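Local coordinates for protein acetyl transferase (Salmonella typhimurium, PDB 1S7K) that acetylates the N-terminal amine of ribosomal protein L7/L12, probably using acetyl-coenzyme A as the acetyl donor, at residues M113-Q118 with V147-F153; N94-I99 with I130-K136; G68-Y73 with V84-I90. All coordinates share one frame; numbering follows the deposited sequence.

Interaction 1 (M113-Q118 with V147-F153)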
loop_
_atom_site.group_PDB
_atom_site.type_symbol
_atom_site.label_atom_id
_atom_site.label_comp_id
_atom_site.label_asym_id
_atom_site.label_seq_id
_atom_site.Cartn_x
_atom_site.Cartn_y
_atom_site.Cartn_z
ATOM N N MET A 113 -19.952 -4.446 -12.773
ATOM C CA MET A 113 -18.707 -4.516 -11.963
ATOM C C MET A 113 -18.881 -5.624 -10.942
ATOM O O MET A 113 -17.984 -6.437 -10.762
ATOM C CB MET A 113 -18.426 -3.163 -11.302
ATOM C CG MET A 113 -17.271 -3.117 -10.326
ATOM S SD MET A 113 -15.768 -3.846 -10.918
ATOM C CE MET A 113 -15.537 -3.177 -12.246
ATOM N N SER A 114 -20.040 -5.710 -10.313
ATOM C CA SER A 114 -20.233 -6.789 -9.289
ATOM C C SER A 114 -20.065 -8.207 -9.880
ATOM O O SER A 114 -19.398 -9.053 -9.274
ATOM C CB SER A 114 -21.612 -6.664 -8.659
ATOM O OG SER A 114 -21.684 -5.496 -7.831
ATOM N N GLN A 115 -20.634 -8.450 -11.051
ATOM C CA GLN A 115 -20.529 -9.772 -11.634
ATOM C C GLN A 115 -19.137 -9.960 -12.144
ATOM O O GLN A 115 -18.545 -11.030 -11.937
ATOM C CB GLN A 115 -21.553 -9.985 -12.785
ATOM C CG GLN A 115 -22.983 -10.023 -12.308
ATOM C CD GLN A 115 -23.936 -10.401 -13.392
ATOM O OE1 GLN A 115 -24.684 -11.423 -13.284
ATOM N NE2 GLN A 115 -23.935 -9.622 -14.450
ATOM N N SER A 116 -18.560 -8.912 -12.738
ATOM C CA SER A 116 -17.191 -9.066 -13.262
ATOM C C SER A 116 -16.192 -9.325 -12.134
ATOM O O SER A 116 -15.286 -10.170 -12.235
ATOM C CB SER A 116 -16.752 -7.806 -14.021
ATOM O OG SER A 116 -17.488 -7.753 -15.237
ATOM N N LEU A 117 -16.378 -8.610 -11.036
ATOM C CA LEU A 117 -15.427 -8.776 -9.914
ATOM C C LEU A 117 -15.562 -10.142 -9.256
ATOM O O LEU A 117 -14.541 -10.771 -8.980
ATOM C CB LEU A 117 -15.614 -7.650 -8.909
ATOM C CG LEU A 117 -14.756 -7.750 -7.639
ATOM C CD1 LEU A 117 -13.237 -7.778 -7.983
ATOM C CD2 LEU A 117 -15.119 -6.561 -6.736
ATOM N N GLN A 118 -16.781 -10.666 -9.092
ATOM C CA GLN A 118 -16.887 -11.977 -8.455
ATOM C C GLN A 118 -16.228 -13.017 -9.335
ATOM O O GLN A 118 -15.555 -13.936 -8.828
ATOM C CB GLN A 118 -18.348 -12.361 -8.211
ATOM C CG GLN A 118 -19.049 -11.278 -7.399
ATOM C CD GLN A 118 -20.210 -11.858 -6.643
ATOM O OE1 GLN A 118 -20.835 -12.839 -7.119
ATOM N NE2 GLN A 118 -20.513 -11.300 -5.469
ATOM N N VAL A 147 -20.387 -1.397 -4.144
ATOM C CA VAL A 147 -19.785 -2.572 -4.800
ATOM C C VAL A 147 -19.169 -3.429 -3.696
ATOM O O VAL A 147 -19.379 -4.628 -3.642
ATOM C CB VAL A 147 -18.675 -2.137 -5.836
ATOM C CG1 VAL A 147 -17.914 -3.333 -6.320
ATOM C CG2 VAL A 147 -19.359 -1.464 -7.078
ATOM N N ALA A 148 -18.424 -2.796 -2.798
ATOM C CA ALA A 148 -17.802 -3.575 -1.743
ATOM C C ALA A 148 -18.834 -4.376 -0.950
ATOM O O ALA A 148 -18.685 -5.603 -0.747
ATOM C CB ALA A 148 -16.969 -2.698 -0.860
ATOM N N ARG A 149 -19.918 -3.731 -0.559
ATOM C CA ARG A 149 -20.938 -4.451 0.217
ATOM C C ARG A 149 -21.706 -5.506 -0.554
ATOM O O ARG A 149 -21.956 -6.558 -0.017
ATOM C CB ARG A 149 -21.919 -3.453 0.869
ATOM C CG ARG A 149 -21.259 -2.561 1.960
ATOM C CD ARG A 149 -22.391 -1.709 2.611
ATOM N NE ARG A 149 -23.083 -0.946 1.585
ATOM C CZ ARG A 149 -22.945 0.367 1.413
ATOM N NH1 ARG A 149 -22.148 1.071 2.221
ATOM N NH2 ARG A 149 -23.574 0.966 0.413
ATOM N N ARG A 150 -22.091 -5.246 -1.798
ATOM C CA ARG A 150 -22.823 -6.208 -2.625
ATOM C C ARG A 150 -21.980 -7.453 -2.945
ATOM O O ARG A 150 -22.534 -8.489 -3.290
ATOM C CB ARG A 150 -23.202 -5.608 -3.985
ATOM C CG ARG A 150 -24.160 -4.459 -3.957
ATOM C CD ARG A 150 -25.626 -4.884 -4.026
ATOM N NE ARG A 150 -26.415 -3.700 -3.705
ATOM C CZ ARG A 150 -27.730 -3.654 -3.664
ATOM N NH1 ARG A 150 -28.446 -4.742 -3.935
ATOM N NH2 ARG A 150 -28.326 -2.510 -3.341
ATOM N N ASN A 151 -20.645 -7.334 -2.868
ATOM C CA ASN A 151 -19.801 -8.435 -3.199
ATOM C C ASN A 151 -19.164 -9.102 -1.989
ATOM O O ASN A 151 -18.133 -9.731 -2.083
ATOM C CB ASN A 151 -18.831 -7.945 -4.253
ATOM C CG ASN A 151 -19.592 -7.589 -5.544
ATOM O OD1 ASN A 151 -19.845 -8.484 -6.357
ATOM N ND2 ASN A 151 -20.037 -6.302 -5.693
ATOM N N HIS A 152 -19.832 -8.891 -0.875
ATOM C CA HIS A 152 -19.540 -9.511 0.425
ATOM C C HIS A 152 -18.175 -9.241 0.990
ATOM O O HIS A 152 -17.535 -10.163 1.553
ATOM C CB HIS A 152 -19.757 -11.019 0.284
ATOM C CG HIS A 152 -20.927 -11.364 -0.587
ATOM N ND1 HIS A 152 -22.231 -11.103 -0.220
ATOM C CD2 HIS A 152 -20.980 -11.847 -1.855
ATOM C CE1 HIS A 152 -23.044 -11.404 -1.224
ATOM N NE2 HIS A 152 -22.310 -11.855 -2.225
ATOM N N PHE A 153 -17.683 -8.009 0.802
ATOM C CA PHE A 153 -16.395 -7.650 1.383
ATOM C C PHE A 153 -16.656 -7.260 2.845
ATOM O O PHE A 153 -17.728 -6.734 3.180
ATOM C CB PHE A 153 -15.760 -6.442 0.668
ATOM C CG PHE A 153 -15.090 -6.763 -0.658
ATOM C CD1 PHE A 153 -15.825 -7.198 -1.754
ATOM C CD2 PHE A 153 -13.698 -6.668 -0.787
ATOM C CE1 PHE A 153 -15.188 -7.532 -2.955
ATOM C CE2 PHE A 153 -13.039 -6.993 -1.968
ATOM C CZ PHE A 153 -13.780 -7.436 -3.065
#
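The amide nitrogen ND2 of N151 is gripped by two acceptors, one on each helix. It donates to S114 OG across the contact over 2.8 Å, with an N-H...O angle of 175°, and to V147 O in its own last helical turn over 2.7 Å. Both acceptors lie in the amide plane, which fixes the rotation of the group. V147 O is shared, since it also takes the backbone N-H of N151. At the other end of the amide, Q118 NE2 gives N151 OD1 a weak bond of 3.0 Å, the two amide planes standing 80° apart. N151 is the first residue beyond helix 142-150, which ends in a Schellman motif with H152 at positive phi. M113, S114 and R150 bind coenzyme A in another structure of this GNAT acetyltransferase, though none is bound here; the asparagine ties together the helices bearing them. Beneath the polar bonds the contact turns apolar. M113 CG meets V147 CG1 at 4.1 Å, the two side chains crossing at about a right angle. L117 and F153 approach from opposite directions: with CG anti to the backbone N (chi1 176°), L117 carries CD2 to within 3.9 Å of F153 CE1.

Interaction 2 (N94-I99 with I130-K136)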
loop_
_atom_site.group_PDB
_atom_site.type_symbol
_atom_site.label_atom_id
_atom_site.label_comp_id
_atom_site.label_asym_id
_atom_site.label_seq_id
_atom_site.Cartn_x
_atom_site.Cartn_y
_atom_site.Cartn_z
ATOM N N ASN A 94 2.370 -11.754 -0.185
ATOM C CA ASN A 94 1.154 -11.812 0.644
ATOM C C ASN A 94 -0.080 -12.297 -0.173
ATOM O O ASN A 94 -1.185 -12.525 0.413
ATOM C CB ASN A 94 0.867 -10.400 1.227
ATOM C CG ASN A 94 2.008 -9.880 2.118
ATOM O OD1 ASN A 94 2.643 -10.649 2.812
ATOM N ND2 ASN A 94 2.247 -8.542 2.111
ATOM N N LYS A 95 0.112 -12.487 -1.478
ATOM C CA LYS A 95 -0.966 -12.915 -2.386
ATOM C C LYS A 95 -2.164 -11.981 -2.141
ATOM O O LYS A 95 -3.280 -12.464 -1.910
ATOM C CB LYS A 95 -1.404 -14.345 -2.109
ATOM C CG LYS A 95 -0.308 -15.406 -2.402
ATOM C CD LYS A 95 -0.930 -16.815 -2.383
ATOM C CE LYS A 95 0.169 -17.861 -2.495
ATOM N NZ LYS A 95 -0.378 -19.192 -2.699
ATOM N N ALA A 96 -1.891 -10.674 -2.133
ATOM C CA ALA A 96 -2.910 -9.625 -1.925
ATOM C C ALA A 96 -2.990 -8.653 -3.122
ATOM O O ALA A 96 -1.955 -8.221 -3.688
ATOM C CB ALA A 96 -2.582 -8.837 -0.633
ATOM N N ALA A 97 -4.215 -8.259 -3.473
ATOM C CA ALA A 97 -4.435 -7.330 -4.573
ATOM C C ALA A 97 -5.377 -6.224 -4.159
ATOM O O ALA A 97 -6.352 -6.498 -3.435
ATOM C CB ALA A 97 -5.007 -8.050 -5.748
ATOM N N TYR A 98 -5.106 -4.999 -4.606
ATOM C CA TYR A 98 -6.006 -3.875 -4.319
ATOM C C TYR A 98 -6.797 -3.632 -5.621
ATOM O O TYR A 98 -6.244 -3.541 -6.716
ATOM C CB TYR A 98 -5.203 -2.634 -3.931
ATOM C CG TYR A 98 -4.388 -2.905 -2.683
ATOM C CD1 TYR A 98 -3.124 -3.468 -2.750
ATOM C CD2 TYR A 98 -4.936 -2.672 -1.438
ATOM C CE1 TYR A 98 -2.414 -3.802 -1.550
ATOM C CE2 TYR A 98 -4.266 -2.998 -0.265
ATOM C CZ TYR A 98 -3.023 -3.550 -0.317
ATOM O OH TYR A 98 -2.380 -3.811 0.871
ATOM N N ILE A 99 -8.096 -3.578 -5.495
ATOM C CA ILE A 99 -8.965 -3.437 -6.663
ATOM C C ILE A 99 -9.289 -1.984 -7.097
ATOM O O ILE A 99 -9.607 -1.128 -6.269
ATOM C CB ILE A 99 -10.328 -4.168 -6.372
ATOM C CG1 ILE A 99 -10.129 -5.690 -6.293
ATOM C CG2 ILE A 99 -11.353 -3.780 -7.446
ATOM C CD1 ILE A 99 -11.137 -6.458 -5.404
ATOM N N ILE A 130 -3.566 -15.275 -5.880
ATOM C CA ILE A 130 -4.118 -14.156 -5.078
ATOM C C ILE A 130 -5.243 -14.778 -4.228
ATOM O O ILE A 130 -6.111 -15.478 -4.771
ATOM C CB ILE A 130 -4.688 -13.029 -5.949
ATOM C CG1 ILE A 130 -3.638 -12.589 -6.982
ATOM C CG2 ILE A 130 -5.111 -11.816 -5.064
ATOM C CD1 ILE A 130 -3.957 -11.268 -7.634
ATOM N N ARG A 131 -5.238 -14.473 -2.916
ATOM C CA ARG A 131 -6.205 -14.963 -1.938
ATOM C C ARG A 131 -6.881 -13.813 -1.129
ATOM O O ARG A 131 -7.947 -13.991 -0.606
ATOM C CB ARG A 131 -5.532 -15.883 -0.906
ATOM C CG ARG A 131 -4.500 -15.134 0.001
ATOM C CD ARG A 131 -3.623 -16.159 0.710
ATOM N NE ARG A 131 -4.454 -17.032 1.544
ATOM C CZ ARG A 131 -5.015 -16.656 2.708
ATOM N NH1 ARG A 131 -4.857 -15.433 3.199
ATOM N NH2 ARG A 131 -5.735 -17.530 3.384
ATOM N N ARG A 132 -6.265 -12.639 -1.089
ATOM C CA ARG A 132 -6.785 -11.508 -0.323
ATOM C C ARG A 132 -7.088 -10.366 -1.324
ATOM O O ARG A 132 -6.188 -9.833 -1.996
ATOM C CB ARG A 132 -5.751 -11.039 0.735
ATOM C CG ARG A 132 -6.309 -9.828 1.637
ATOM C CD ARG A 132 -5.228 -9.381 2.705
ATOM N NE ARG A 132 -5.432 -7.987 3.065
ATOM C CZ ARG A 132 -6.429 -7.542 3.833
ATOM N NH1 ARG A 132 -6.577 -6.238 4.031
ATOM N NH2 ARG A 132 -7.211 -8.391 4.500
ATOM N N PHE A 133 -8.366 -10.015 -1.448
ATOM C CA PHE A 133 -8.747 -8.993 -2.406
ATOM C C PHE A 133 -9.170 -7.792 -1.633
ATOM O O PHE A 133 -10.018 -7.912 -0.741
ATOM C CB PHE A 133 -9.913 -9.496 -3.282
ATOM C CG PHE A 133 -9.584 -10.743 -4.036
ATOM C CD1 PHE A 133 -9.825 -11.989 -3.464
ATOM C CD2 PHE A 133 -8.957 -10.666 -5.277
ATOM C CE1 PHE A 133 -9.447 -13.141 -4.114
ATOM C CE2 PHE A 133 -8.569 -11.843 -5.945
ATOM C CZ PHE A 133 -8.825 -13.090 -5.347
ATOM N N VAL A 134 -8.582 -6.649 -1.939
ATOM C CA VAL A 134 -8.858 -5.457 -1.157
ATOM C C VAL A 134 -9.432 -4.313 -1.905
ATOM O O VAL A 134 -9.022 -4.084 -3.022
ATOM C CB VAL A 134 -7.537 -4.953 -0.517
ATOM C CG1 VAL A 134 -7.780 -3.712 0.369
ATOM C CG2 VAL A 134 -6.941 -6.142 0.353
ATOM N N ILE A 135 -10.444 -3.650 -1.324
ATOM C CA ILE A 135 -11.017 -2.425 -1.949
ATOM C C ILE A 135 -10.814 -1.283 -0.986
ATOM O O ILE A 135 -11.344 -1.331 0.157
ATOM C CB ILE A 135 -12.541 -2.523 -2.206
ATOM C CG1 ILE A 135 -12.775 -3.463 -3.393
ATOM C CG2 ILE A 135 -13.136 -1.061 -2.485
ATOM C CD1 ILE A 135 -14.243 -3.947 -3.642
ATOM N N LYS A 136 -10.047 -0.271 -1.403
ATOM C CA LYS A 136 -9.891 0.931 -0.574
ATOM C C LYS A 136 -10.685 1.966 -1.344
ATOM O O LYS A 136 -10.460 2.109 -2.580
ATOM C CB LYS A 136 -8.410 1.362 -0.515
ATOM C CG LYS A 136 -7.521 0.461 0.309
ATOM C CD LYS A 136 -6.034 0.706 0.020
ATOM C CE LYS A 136 -5.571 1.986 0.574
ATOM N NZ LYS A 136 -4.164 2.244 0.051
HETATM O O HOH W 1 -3.476 -13.110 2.188
HETATM O O HOH W 2 -3.416 -6.177 2.189
HETATM O O HOH W 3 -8.331 -0.715 -3.591
HETATM O O HOH W 4 -10.785 1.063 -5.133
#
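Y98 and V134 lie side by side and point the same way from their parallel strands; V134 CG1, anti to the backbone N (chi1 -178°), is set beside the ring, 3.5 Å from Y98 CD2. The helix-covered side carrying A97 and F133 is apolar in these contacts: A97 CB sits 3.8 Å from I130 CG2, and I99 CD1, its side chain slanting over that of F133, touches F133 CB at 3.9 Å. I99 N donates to V134 O and V134 N to A97 O, each over 2.7 Å and almost straight on to the carbonyl. At the start of the pair K95 O accepts N-H groups from R131 and R132, beside a G1 bulge; at this end a water joins N94 O to R131 NH1, and R131 also salt-bridges D180. Beyond V134, by contrast, lie water-linked polar groups: one water receives R132 NE at 2.8 Å and donates to Y98 OH, which also bonds E91 OE2, while R132 salt-bridges E156. M159 of the second subunit packs on Y98 and R132 here. The strands are the arms of a beta-alpha-beta unit, whose helix 112-127 covers the F133 side; strands 80-91 and 168-178 flank them.

Interaction 3 (G68-Y73 with V84-I90)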
loop_
_atom_site.group_PDB
_atom_site.type_symbol
_atom_site.label_atom_id
_atom_site.label_comp_id
_atom_site.label_asym_id
_atom_site.label_seq_id
_atom_site.Cartn_x
_atom_site.Cartn_y
_atom_site.Cartn_z
ATOM N N GLY A 68 2.893 -9.795 -12.939
ATOM C CA GLY A 68 2.082 -10.088 -11.770
ATOM C C GLY A 68 2.226 -9.006 -10.713
ATOM O O GLY A 68 2.048 -9.292 -9.510
ATOM N N TYR A 69 2.545 -7.782 -11.145
ATOM C CA TYR A 69 2.714 -6.661 -10.221
ATOM C C TYR A 69 1.459 -5.834 -10.106
ATOM O O TYR A 69 1.343 -4.998 -9.188
ATOM C CB TYR A 69 3.839 -5.733 -10.655
ATOM C CG TYR A 69 5.206 -6.359 -10.476
ATOM C CD1 TYR A 69 6.295 -5.873 -11.176
ATOM C CD2 TYR A 69 5.373 -7.507 -9.677
ATOM C CE1 TYR A 69 7.545 -6.528 -11.108
ATOM C CE2 TYR A 69 6.610 -8.172 -9.603
ATOM C CZ TYR A 69 7.691 -7.674 -10.330
ATOM O OH TYR A 69 8.939 -8.332 -10.316
ATOM N N ALA A 70 0.535 -6.096 -11.019
ATOM C CA ALA A 70 -0.771 -5.401 -11.122
ATOM C C ALA A 70 -1.522 -6.144 -12.226
ATOM O O ALA A 70 -0.946 -7.009 -12.870
ATOM C CB ALA A 70 -0.553 -3.903 -11.585
ATOM N N LYS A 71 -2.804 -5.833 -12.440
ATOM C CA LYS A 71 -3.527 -6.435 -13.556
ATOM C C LYS A 71 -4.393 -5.382 -14.138
ATOM O O LYS A 71 -4.926 -4.521 -13.404
ATOM C CB LYS A 71 -4.422 -7.604 -13.128
ATOM C CG LYS A 71 -3.641 -8.843 -12.582
ATOM C CD LYS A 71 -2.816 -9.551 -13.755
ATOM C CE LYS A 71 -1.850 -10.642 -13.197
ATOM N NZ LYS A 71 -1.128 -11.178 -14.423
ATOM N N MET A 72 -4.516 -5.375 -15.460
ATOM C CA MET A 72 -5.436 -4.429 -16.026
ATOM C C MET A 72 -6.339 -5.189 -17.016
ATOM O O MET A 72 -5.838 -5.701 -18.021
ATOM C CB MET A 72 -4.726 -3.283 -16.752
ATOM C CG MET A 72 -5.739 -2.357 -17.411
ATOM S SD MET A 72 -4.850 -1.135 -18.378
ATOM C CE MET A 72 -6.063 -0.168 -18.784
ATOM N N TYR A 73 -7.645 -5.287 -16.695
ATOM C CA TYR A 73 -8.571 -5.943 -17.583
ATOM C C TYR A 73 -9.604 -4.952 -18.114
ATOM O O TYR A 73 -10.014 -3.995 -17.453
ATOM C CB TYR A 73 -9.293 -7.105 -16.830
ATOM C CG TYR A 73 -8.405 -8.257 -16.432
ATOM C CD1 TYR A 73 -8.112 -9.292 -17.341
ATOM C CD2 TYR A 73 -7.860 -8.335 -15.151
ATOM C CE1 TYR A 73 -7.271 -10.393 -16.957
ATOM C CE2 TYR A 73 -7.021 -9.399 -14.771
ATOM C CZ TYR A 73 -6.735 -10.425 -15.678
ATOM O OH TYR A 73 -5.940 -11.492 -15.283
ATOM N N VAL A 84 -13.050 -0.485 -17.158
ATOM C CA VAL A 84 -11.803 -1.132 -16.768
ATOM C C VAL A 84 -11.934 -1.758 -15.356
ATOM O O VAL A 84 -12.584 -1.184 -14.511
ATOM C CB VAL A 84 -10.648 -0.112 -16.672
ATOM C CG1 VAL A 84 -9.452 -0.782 -16.017
ATOM C CG2 VAL A 84 -10.219 0.392 -18.106
ATOM N N LEU A 85 -11.390 -2.953 -15.158
ATOM C CA LEU A 85 -11.366 -3.602 -13.841
ATOM C C LEU A 85 -9.873 -3.936 -13.601
ATOM O O LEU A 85 -9.242 -4.712 -14.392
ATOM C CB LEU A 85 -12.202 -4.876 -13.842
ATOM C CG LEU A 85 -12.225 -5.638 -12.523
ATOM C CD1 LEU A 85 -12.507 -4.695 -11.392
ATOM C CD2 LEU A 85 -13.289 -6.748 -12.569
ATOM N N SER A 86 -9.300 -3.326 -12.551
ATOM C CA SER A 86 -7.864 -3.475 -12.259
ATOM C C SER A 86 -7.501 -3.965 -10.886
ATOM O O SER A 86 -8.299 -3.847 -9.963
ATOM C CB SER A 86 -7.148 -2.122 -12.417
ATOM O OG SER A 86 -7.292 -1.590 -13.733
ATOM N N PHE A 87 -6.301 -4.526 -10.762
ATOM C CA PHE A 87 -5.737 -4.858 -9.479
ATOM C C PHE A 87 -4.656 -3.731 -9.558
ATOM O O PHE A 87 -3.660 -3.854 -10.301
ATOM C CB PHE A 87 -5.092 -6.252 -9.472
ATOM C CG PHE A 87 -6.056 -7.381 -9.289
ATOM C CD1 PHE A 87 -5.740 -8.671 -9.742
ATOM C CD2 PHE A 87 -7.264 -7.185 -8.653
ATOM C CE1 PHE A 87 -6.634 -9.740 -9.570
ATOM C CE2 PHE A 87 -8.161 -8.249 -8.470
ATOM C CZ PHE A 87 -7.850 -9.534 -8.939
ATOM N N ASN A 88 -4.918 -2.612 -8.874
ATOM C CA ASN A 88 -4.006 -1.482 -8.944
ATOM C C ASN A 88 -2.597 -1.885 -8.577
ATOM O O ASN A 88 -1.631 -1.340 -9.141
ATOM C CB ASN A 88 -4.445 -0.356 -8.047
ATOM C CG ASN A 88 -5.763 0.238 -8.482
ATOM O OD1 ASN A 88 -6.045 0.325 -9.674
ATOM N ND2 ASN A 88 -6.573 0.674 -7.510
ATOM N N ALA A 89 -2.454 -2.780 -7.607
ATOM C CA ALA A 89 -1.126 -3.264 -7.214
ATOM C C ALA A 89 -1.329 -4.655 -6.633
ATOM O O ALA A 89 -2.434 -4.993 -6.167
ATOM C CB ALA A 89 -0.516 -2.383 -6.148
ATOM N N ILE A 90 -0.261 -5.443 -6.598
ATOM C CA ILE A 90 -0.308 -6.791 -6.023
ATOM C C ILE A 90 0.925 -6.906 -5.159
ATOM O O ILE A 90 1.957 -6.289 -5.486
ATOM C CB ILE A 90 -0.263 -7.877 -7.120
ATOM C CG1 ILE A 90 -1.594 -7.861 -7.902
ATOM C CG2 ILE A 90 -0.010 -9.259 -6.514
ATOM C CD1 ILE A 90 -1.581 -8.686 -9.187
#
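K71 and F87 face each other across a beta hairpin of strands 71-77 and 80-91, whose segments 71-73 and 84-90 run antiparallel, at 175°. They form a hydrogen-bonded pair, and their side chains slant across one another on the same face of the sheet, K71 CG lying 3.5 Å from F87 CD1. A bend at chi2 (-68°) turns the lysine chain away from F87, and its NZ bonds to H65 O. I90 also slants across this chain, its CD1 4.0 Å from K71 CG, so that CG lies against both hydrophobic side chains. Further along, Y73 and L85 make the next hydrogen-bonded pair. The ring of Y73 meets backbone: L85 O lies at its edge, in the ring plane, while Y73 OH reaches E6 and Y124. The opposite face carries the non-hydrogen-bonded pair M72 and S86, where the extended methionine chain passes S86 OG and brings CE to 4.2 Å from V84 CG2. Helix 112-127 packs on the K71 and F87 side, with Y124 edge-to-face on F87. Toward G68 the ladder weakens: I90 N makes a weak bond to Y69 O. A70 CB lies 3.4 Å from F87 O, which also accepts K71 N.

How the interactions relate
Interactions 2 and 3 belong to one sheet and meet where strands 80-91 and 96-103 run side by side, Y98 O lying 2.7 Å from N88 N in a probable hydrogen bond. Both are held chiefly by backbone bonds, parallel in interaction 2 and antiparallel in interaction 3. Interaction 1 instead joins helix 112-127 to the end of helix 142-150 through side-chain amides and a hydroxyl. It rests on the sheet through L117 and F153, which pack on I99 of interaction 2, and through M113, which packs on L85 of interaction 3. Interaction 2 is the most buried and alone touches the second subunit; the other two are partly buried. Interaction 1 holds coenzyme A-binding residues, unliganded here.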